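PDB 3QO8: serine--tRNA ligase, cytoplasmic from Candida albicans, which catalyses the two-step attachment of serine to tRNA(Ser), first activating the amino acid with ATP and then transferring it to the acceptor end of the tRNA. Local coordinates for residues E265-R270 against L306-K311; E302-T307 against V398-S403. All coordinates share one frame; numbering follows the deposited sequence.

From the N terminus, the chain leaves helix 263-266, enters strand 269-278 and returns along strand 297-307, whose final residues pair with the start of strand 269-278 in contact 1; this closes an antiparallel excursion of 35 intervening residues. Contact 2 closes a longer one: 90 residues, including helix 312-329 and strands 334-338, 350-358 and 363-372, separate 302-307 from 398-403. The loops run in series, neither nested; their segments share L306 and T307, where strand 297-307 is held from both neighbours. Together they tie strands 269-278, 297-307 and 399-404 into the antiparallel sheet of the class II synthetase core, with the bound seryl-adenylate analogue reached through contact 2.

Contact 1. Residues E265-R270 against L306-K311; sequences EQLPVR and LTEPEK
L306 pairs with V269 as an antiparallel hydrogen-bonded pair: L306 N donates to V269 O at 3.0 Å, and V269 N returns a bond to L306 O. L267 brings CD2 to 3.7 Å from L306 O. T307 turns its CB away from the other segment, yet CG2 reaches P268 CB at 4.2 Å. P268, joined to L267 by a cis peptide, also lays CG over the centre of the R270 guanidinium, whose NE forms a salt bridge with E315. The T307 OG1 lies between the backbone N and the carbonyl carbon (chi1 75°) and donates to E308 O at 2.8 Å from above the carbonyl plane. At E308, backbone N and CG are met by L267 CD1, with CG 4.1 Å away. K311 N bonds to E308 O from the face opposite T307 OG1, so two donors grip the turn after the strand. Two backbone bonds thus fix the V269-L306 register at the strand end, beyond which L267 and P268 meet the other segment by van der Waals packing, while the turn is held within its own segment by the two donors on E308 O.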
loop_
_atom_site.group_PDB
_atom_site.type_symbol
_atom_site.label_atom_id
_atom_site.label_comp_id
_atom_site.label_asym_id
_atom_site.label_seq_id
_atom_site.Cartn_x
_atom_site.Cartn_y
_atom_site.Cartn_z
ATOM N N GLU A 265 -33.489 -10.182 9.509
ATOM C CA GLU A 265 -32.647 -10.113 10.697
ATOM C C GLU A 265 -31.156 -9.922 10.396
ATOM O O GLU A 265 -30.437 -9.341 11.210
ATOM C CB GLU A 265 -32.855 -11.337 11.602
ATOM C CG GLU A 265 -33.374 -12.585 10.894
ATOM C CD GLU A 265 -34.840 -12.467 10.495
ATOM O OE1 GLU A 265 -35.232 -13.069 9.471
ATOM O OE2 GLU A 265 -35.600 -11.771 11.205
ATOM N N GLN A 266 -30.695 -10.400 9.238
ATOM C CA GLN A 266 -29.257 -10.380 8.914
ATOM C C GLN A 266 -28.775 -9.077 8.258
ATOM O O GLN A 266 -27.610 -8.705 8.379
ATOM C CB GLN A 266 -28.900 -11.548 8.002
ATOM C CG GLN A 266 -29.114 -12.927 8.616
ATOM C CD GLN A 266 -29.021 -14.013 7.570
ATOM O OE1 GLN A 266 -29.427 -13.814 6.427
ATOM N NE2 GLN A 266 -28.472 -15.161 7.947
ATOM N N LEU A 267 -29.668 -8.407 7.543
ATOM C CA LEU A 267 -29.328 -7.170 6.845
ATOM C C LEU A 267 -30.082 -6.017 7.494
ATOM O O LEU A 267 -31.109 -6.235 8.132
ATOM C CB LEU A 267 -29.716 -7.285 5.366
ATOM C CG LEU A 267 -29.014 -8.385 4.563
ATOM C CD1 LEU A 267 -29.626 -8.514 3.169
ATOM C CD2 LEU A 267 -27.522 -8.071 4.481
ATOM N N PRO A 268 -29.584 -4.782 7.322
ATOM C CA PRO A 268 -28.404 -4.443 6.524
ATOM C C PRO A 268 -27.100 -4.766 7.237
ATOM O O PRO A 268 -27.047 -4.806 8.467
ATOM C CB PRO A 268 -28.520 -2.921 6.380
ATOM C CG PRO A 268 -29.163 -2.502 7.656
ATOM C CD PRO A 268 -30.198 -3.585 7.923
ATOM N N VAL A 269 -26.056 -5.018 6.463
ATOM C CA VAL A 269 -24.708 -5.147 7.001
ATOM C C VAL A 269 -23.926 -3.906 6.569
ATOM O O VAL A 269 -23.861 -3.601 5.381
ATOM C CB VAL A 269 -24.016 -6.409 6.461
ATOM C CG1 VAL A 269 -22.535 -6.345 6.702
ATOM C CG2 VAL A 269 -24.624 -7.670 7.085
ATOM N N ARG A 270 -23.353 -3.190 7.526
ATOM C CA ARG A 270 -22.672 -1.938 7.230
ATOM C C ARG A 270 -21.200 -2.001 7.633
ATOM O O ARG A 270 -20.889 -2.292 8.785
ATOM C CB ARG A 270 -23.365 -0.798 7.972
ATOM C CG ARG A 270 -24.882 -0.677 7.659
ATOM C CD ARG A 270 -25.459 0.598 8.263
ATOM N NE ARG A 270 -26.830 0.874 7.820
ATOM C CZ ARG A 270 -27.900 0.798 8.603
ATOM N NH1 ARG A 270 -27.759 0.462 9.880
ATOM N NH2 ARG A 270 -29.109 1.080 8.120
ATOM N N LEU A 306 -24.652 -3.555 2.509
ATOM C CA LEU A 306 -25.477 -4.510 1.798
ATOM C C LEU A 306 -26.844 -4.469 2.449
ATOM O O LEU A 306 -26.955 -4.474 3.678
ATOM C CB LEU A 306 -24.884 -5.924 1.918
ATOM C CG LEU A 306 -23.476 -6.193 1.391
ATOM C CD1 LEU A 306 -22.438 -5.692 2.373
ATOM C CD2 LEU A 306 -23.267 -7.704 1.195
ATOM N N THR A 307 -27.887 -4.411 1.630
ATOM C CA THR A 307 -29.243 -4.337 2.125
ATOM C C THR A 307 -30.140 -5.229 1.279
ATOM O O THR A 307 -29.736 -5.708 0.219
ATOM C CB THR A 307 -29.852 -2.914 1.949
ATOM O OG1 THR A 307 -30.177 -2.707 0.568
ATOM C CG2 THR A 307 -28.881 -1.821 2.378
ATOM N N GLU A 308 -31.375 -5.404 1.735
ATOM C CA GLU A 308 -32.411 -6.009 0.912
ATOM C C GLU A 308 -32.721 -5.101 -0.268
ATOM O O GLU A 308 -32.651 -3.872 -0.150
ATOM C CB GLU A 308 -33.680 -6.229 1.727
ATOM C CG GLU A 308 -33.468 -7.027 2.991
ATOM C CD GLU A 308 -34.778 -7.454 3.612
ATOM O OE1 GLU A 308 -35.023 -7.101 4.780
ATOM O OE2 GLU A 308 -35.562 -8.147 2.929
ATOM N N PRO A 309 -33.062 -5.700 -1.416
ATOM C CA PRO A 309 -33.399 -4.910 -2.607
ATOM C C PRO A 309 -34.429 -3.817 -2.303
ATOM O O PRO A 309 -34.335 -2.707 -2.825
ATOM C CB PRO A 309 -33.986 -5.958 -3.555
ATOM C CG PRO A 309 -33.261 -7.226 -3.187
ATOM C CD PRO A 309 -33.027 -7.150 -1.694
ATOM N N GLU A 310 -35.381 -4.118 -1.428
ATOM C CA GLU A 310 -36.479 -3.200 -1.148
ATOM C C GLU A 310 -36.064 -2.071 -0.206
ATOM O O GLU A 310 -36.836 -1.150 0.051
ATOM C CB GLU A 310 -37.674 -3.969 -0.568
ATOM C CG GLU A 310 -38.162 -5.148 -1.434
ATOM C CD GLU A 310 -37.345 -6.445 -1.260
ATOM O OE1 GLU A 310 -36.411 -6.487 -0.428
ATOM O OE2 GLU A 310 -37.648 -7.436 -1.965
ATOM N N LYS A 311 -34.836 -2.118 0.301
ATOM C CA LYS A 311 -34.431 -1.122 1.291
ATOM C C LYS A 311 -33.261 -0.244 0.865
ATOM O O LYS A 311 -32.824 0.624 1.624
ATOM C CB LYS A 311 -34.152 -1.801 2.642
ATOM C CG LYS A 311 -35.412 -2.414 3.261
ATOM C CD LYS A 311 -35.119 -3.329 4.447
ATOM C CE LYS A 311 -34.782 -2.542 5.705
ATOM N NZ LYS A 311 -34.616 -3.433 6.897
#

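Contact 2. Residues E302-T307 against V398-S403. With SSA (5'-O-(N-(L-seryl)-sulfamoyl)adenosine), chain B.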
loop_
_atom_site.group_PDB
_atom_site.type_symbol
_atom_site.label_atom_id
_atom_site.label_comp_id
_atom_site.label_asym_id
_atom_site.label_seq_id
_atom_site.Cartn_x
_atom_site.Cartn_y
_atom_site.Cartn_z
ATOM N N GLU A 302 -14.348 4.369 4.027
ATOM C CA GLU A 302 -15.395 4.045 3.076
ATOM C C GLU A 302 -16.624 3.507 3.815
ATOM O O GLU A 302 -16.493 2.709 4.746
ATOM C CB GLU A 302 -14.863 2.927 2.158
ATOM C CG GLU A 302 -15.846 2.444 1.095
ATOM C CD GLU A 302 -15.986 3.424 -0.065
ATOM O OE1 GLU A 302 -15.399 4.529 0.018
ATOM O OE2 GLU A 302 -16.672 3.084 -1.066
ATOM N N GLN A 303 -17.814 3.933 3.407
ATOM C CA GLN A 303 -19.042 3.255 3.832
ATOM C C GLN A 303 -19.370 2.170 2.821
ATOM O O GLN A 303 -19.464 2.445 1.624
ATOM C CB GLN A 303 -20.231 4.220 3.848
ATOM C CG GLN A 303 -20.107 5.384 4.779
ATOM C CD GLN A 303 -21.356 6.246 4.729
ATOM O OE1 GLN A 303 -22.432 5.809 5.124
ATOM N NE2 GLN A 303 -21.220 7.461 4.217
ATOM N N PHE A 304 -19.557 0.936 3.277
ATOM C CA PHE A 304 -20.008 -0.090 2.354
ATOM C C PHE A 304 -21.149 -0.852 3.001
ATOM O O PHE A 304 -21.022 -1.350 4.125
ATOM C CB PHE A 304 -18.895 -1.059 1.922
ATOM C CG PHE A 304 -19.335 -2.005 0.819
ATOM C CD1 PHE A 304 -19.144 -1.667 -0.520
ATOM C CD2 PHE A 304 -20.002 -3.177 1.117
ATOM C CE1 PHE A 304 -19.572 -2.510 -1.534
ATOM C CE2 PHE A 304 -20.444 -4.031 0.105
ATOM C CZ PHE A 304 -20.232 -3.697 -1.218
ATOM N N VAL A 305 -22.261 -0.945 2.286
ATOM C CA VAL A 305 -23.483 -1.480 2.869
ATOM C C VAL A 305 -24.159 -2.462 1.933
ATOM O O VAL A 305 -24.227 -2.237 0.730
ATOM C CB VAL A 305 -24.491 -0.351 3.201
ATOM C CG1 VAL A 305 -25.741 -0.934 3.865
ATOM C CG2 VAL A 305 -23.846 0.696 4.099
ATOM N N LEU A 306 -24.652 -3.555 2.509
ATOM C CA LEU A 306 -25.477 -4.510 1.798
ATOM C C LEU A 306 -26.844 -4.469 2.449
ATOM O O LEU A 306 -26.955 -4.474 3.678
ATOM C CB LEU A 306 -24.884 -5.924 1.918
ATOM C CG LEU A 306 -23.476 -6.193 1.391
ATOM C CD1 LEU A 306 -22.438 -5.692 2.373
ATOM C CD2 LEU A 306 -23.267 -7.704 1.195
ATOM N N THR A 307 -27.887 -4.411 1.630
ATOM C CA THR A 307 -29.243 -4.337 2.125
ATOM C C THR A 307 -30.140 -5.229 1.279
ATOM O O THR A 307 -29.736 -5.708 0.219
ATOM C CB THR A 307 -29.852 -2.914 1.949
ATOM O OG1 THR A 307 -30.177 -2.707 0.568
ATOM C CG2 THR A 307 -28.881 -1.821 2.378
ATOM N N VAL A 398 -28.635 -9.341 -2.894
ATOM C CA VAL A 398 -28.636 -8.147 -2.061
ATOM C C VAL A 398 -28.370 -6.938 -2.947
ATOM O O VAL A 398 -27.928 -7.071 -4.089
ATOM C CB VAL A 398 -27.513 -8.199 -0.998
ATOM C CG1 VAL A 398 -27.729 -9.359 -0.037
ATOM C CG2 VAL A 398 -26.154 -8.315 -1.675
ATOM N N HIS A 399 -28.631 -5.751 -2.427
ATOM C CA HIS A 399 -28.158 -4.556 -3.100
ATOM C C HIS A 399 -26.905 -4.092 -2.386
ATOM O O HIS A 399 -26.809 -4.228 -1.165
ATOM C CB HIS A 399 -29.219 -3.452 -3.078
ATOM C CG HIS A 399 -30.299 -3.637 -4.098
ATOM N ND1 HIS A 399 -31.243 -2.671 -4.363
ATOM C CD2 HIS A 399 -30.580 -4.674 -4.922
ATOM C CE1 HIS A 399 -32.062 -3.104 -5.304
ATOM N NE2 HIS A 399 -31.682 -4.316 -5.661
ATOM N N CYS A 400 -25.951 -3.574 -3.157
ATOM C CA CYS A 400 -24.731 -2.986 -2.618
ATOM C C CYS A 400 -24.704 -1.489 -2.862
ATOM O O CYS A 400 -25.027 -1.014 -3.950
ATOM C CB CYS A 400 -23.493 -3.613 -3.246
ATOM S SG CYS A 400 -23.524 -5.427 -3.087
ATOM N N LEU A 401 -24.299 -0.766 -1.832
ATOM C CA LEU A 401 -24.118 0.669 -1.920
ATOM C C LEU A 401 -22.750 0.984 -1.373
ATOM O O LEU A 401 -22.241 0.270 -0.503
ATOM C CB LEU A 401 -25.164 1.382 -1.072
ATOM C CG LEU A 401 -26.636 1.107 -1.394
ATOM C CD1 LEU A 401 -27.206 0.085 -0.421
ATOM C CD2 LEU A 401 -27.427 2.421 -1.308
ATOM N N ASN A 402 -22.145 2.050 -1.880
ATOM C CA ASN A 402 -20.880 2.496 -1.337
ATOM C C ASN A 402 -20.863 4.008 -1.317
ATOM O O ASN A 402 -21.462 4.656 -2.188
ATOM C CB ASN A 402 -19.702 1.936 -2.144
ATOM C CG ASN A 402 -19.592 2.553 -3.533
ATOM O OD1 ASN A 402 -18.955 3.602 -3.718
ATOM N ND2 ASN A 402 -20.202 1.900 -4.523
ATOM N N SER A 403 -20.213 4.572 -0.306
ATOM C CA SER A 403 -20.064 6.017 -0.230
ATOM C C SER A 403 -18.778 6.384 0.485
ATOM O O SER A 403 -18.457 5.827 1.533
ATOM C CB SER A 403 -21.267 6.660 0.468
ATOM O OG SER A 403 -21.043 8.050 0.698
HETATM N N10 SSA B . -15.706 3.641 -3.484
HETATM C CA SSA B . -16.181 4.909 -4.033
HETATM C CB SSA B . -16.740 5.787 -2.914
HETATM O OG SSA B . -15.677 6.256 -2.062
HETATM C C9 SSA B . -15.064 5.625 -4.740
HETATM O O9 SSA B . -13.914 5.202 -4.714
HETATM N N8 SSA B . -15.401 6.738 -5.383
HETATM S S1 SSA B . -14.323 7.790 -5.929
HETATM O O1S SSA B . -13.570 7.298 -7.047
HETATM O O2S SSA B . -15.008 8.987 -6.291
HETATM O "O5'" SSA B . -13.350 8.165 -4.794
HETATM C "C5'" SSA B . -13.831 8.603 -3.535
HETATM C "C4'" SSA B . -13.067 9.862 -3.112
HETATM O "O4'" SSA B . -11.654 9.653 -3.004
HETATM C "C3'" SSA B . -13.195 11.012 -4.086
HETATM O "O3'" SSA B . -14.468 11.655 -3.921
HETATM C "C2'" SSA B . -12.013 11.878 -3.667
HETATM O "O2'" SSA B . -12.338 12.631 -2.482
HETATM C "C1'" SSA B . -10.945 10.852 -3.288
HETATM N N9 SSA B . -10.027 10.624 -4.423
HETATM C C8 SSA B . -10.313 10.019 -5.587
HETATM N N7 SSA B . -9.207 10.027 -6.362
HETATM C C5 SSA B . -8.231 10.636 -5.662
HETATM C C6 SSA B . -6.906 10.917 -5.931
HETATM N N6 SSA B . -6.385 10.552 -7.122
HETATM N N1 SSA B . -6.160 11.553 -4.998
HETATM C C2 SSA B . -6.695 11.909 -3.824
HETATM N N3 SSA B . -7.974 11.639 -3.532
HETATM C C4 SSA B . -8.756 11.017 -4.444
#
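The F304 ring has the carbonyl oxygen L401 O over one face, 3.7 Å above the plane and displaced toward the rim, while CB of N402 and CB of C400 approach obliquely, the latter 3.8 Å from CZ. C400 SG adds an oblique sulfur-aromatic contact, 5.4 Å from the ring centroid. The N402 amide plane is within 11° of the ring plane, and its OD1 lies 3.1 Å from CA of the bound seryl-sulfamoyl adenosine. E302 grips the seryl part with both carboxylate oxygens: OE1 accepts from the ligand OG and OE2 from its amino N10, each at 2.7 Å. The E302 bend at chi2 (76°) carries CD round, and the carboxylate comes to the 398-403 strand, OE2 3.4 Å from N402 CB. K300 forms a salt bridge with OE1. Both E302 and N402 line the analogue's pocket, consistent with serine binding by E302 in relatives. Six backbone bonds join the antiparallel strands through Q303-S403, V305-L401 and T307-H399; on the face these residues share, the T307 and L401 side chains cross at about a right angle, CG2 3.8 Å from CD1. Q303 NE2 bonds to M319 O and H399 ND1 to S312 OG, fastening this face to helix 312-329. The opposite face carries F304 against helix 248-252; strands 269-278 and 363-372 flank the pair within the class II core sheet.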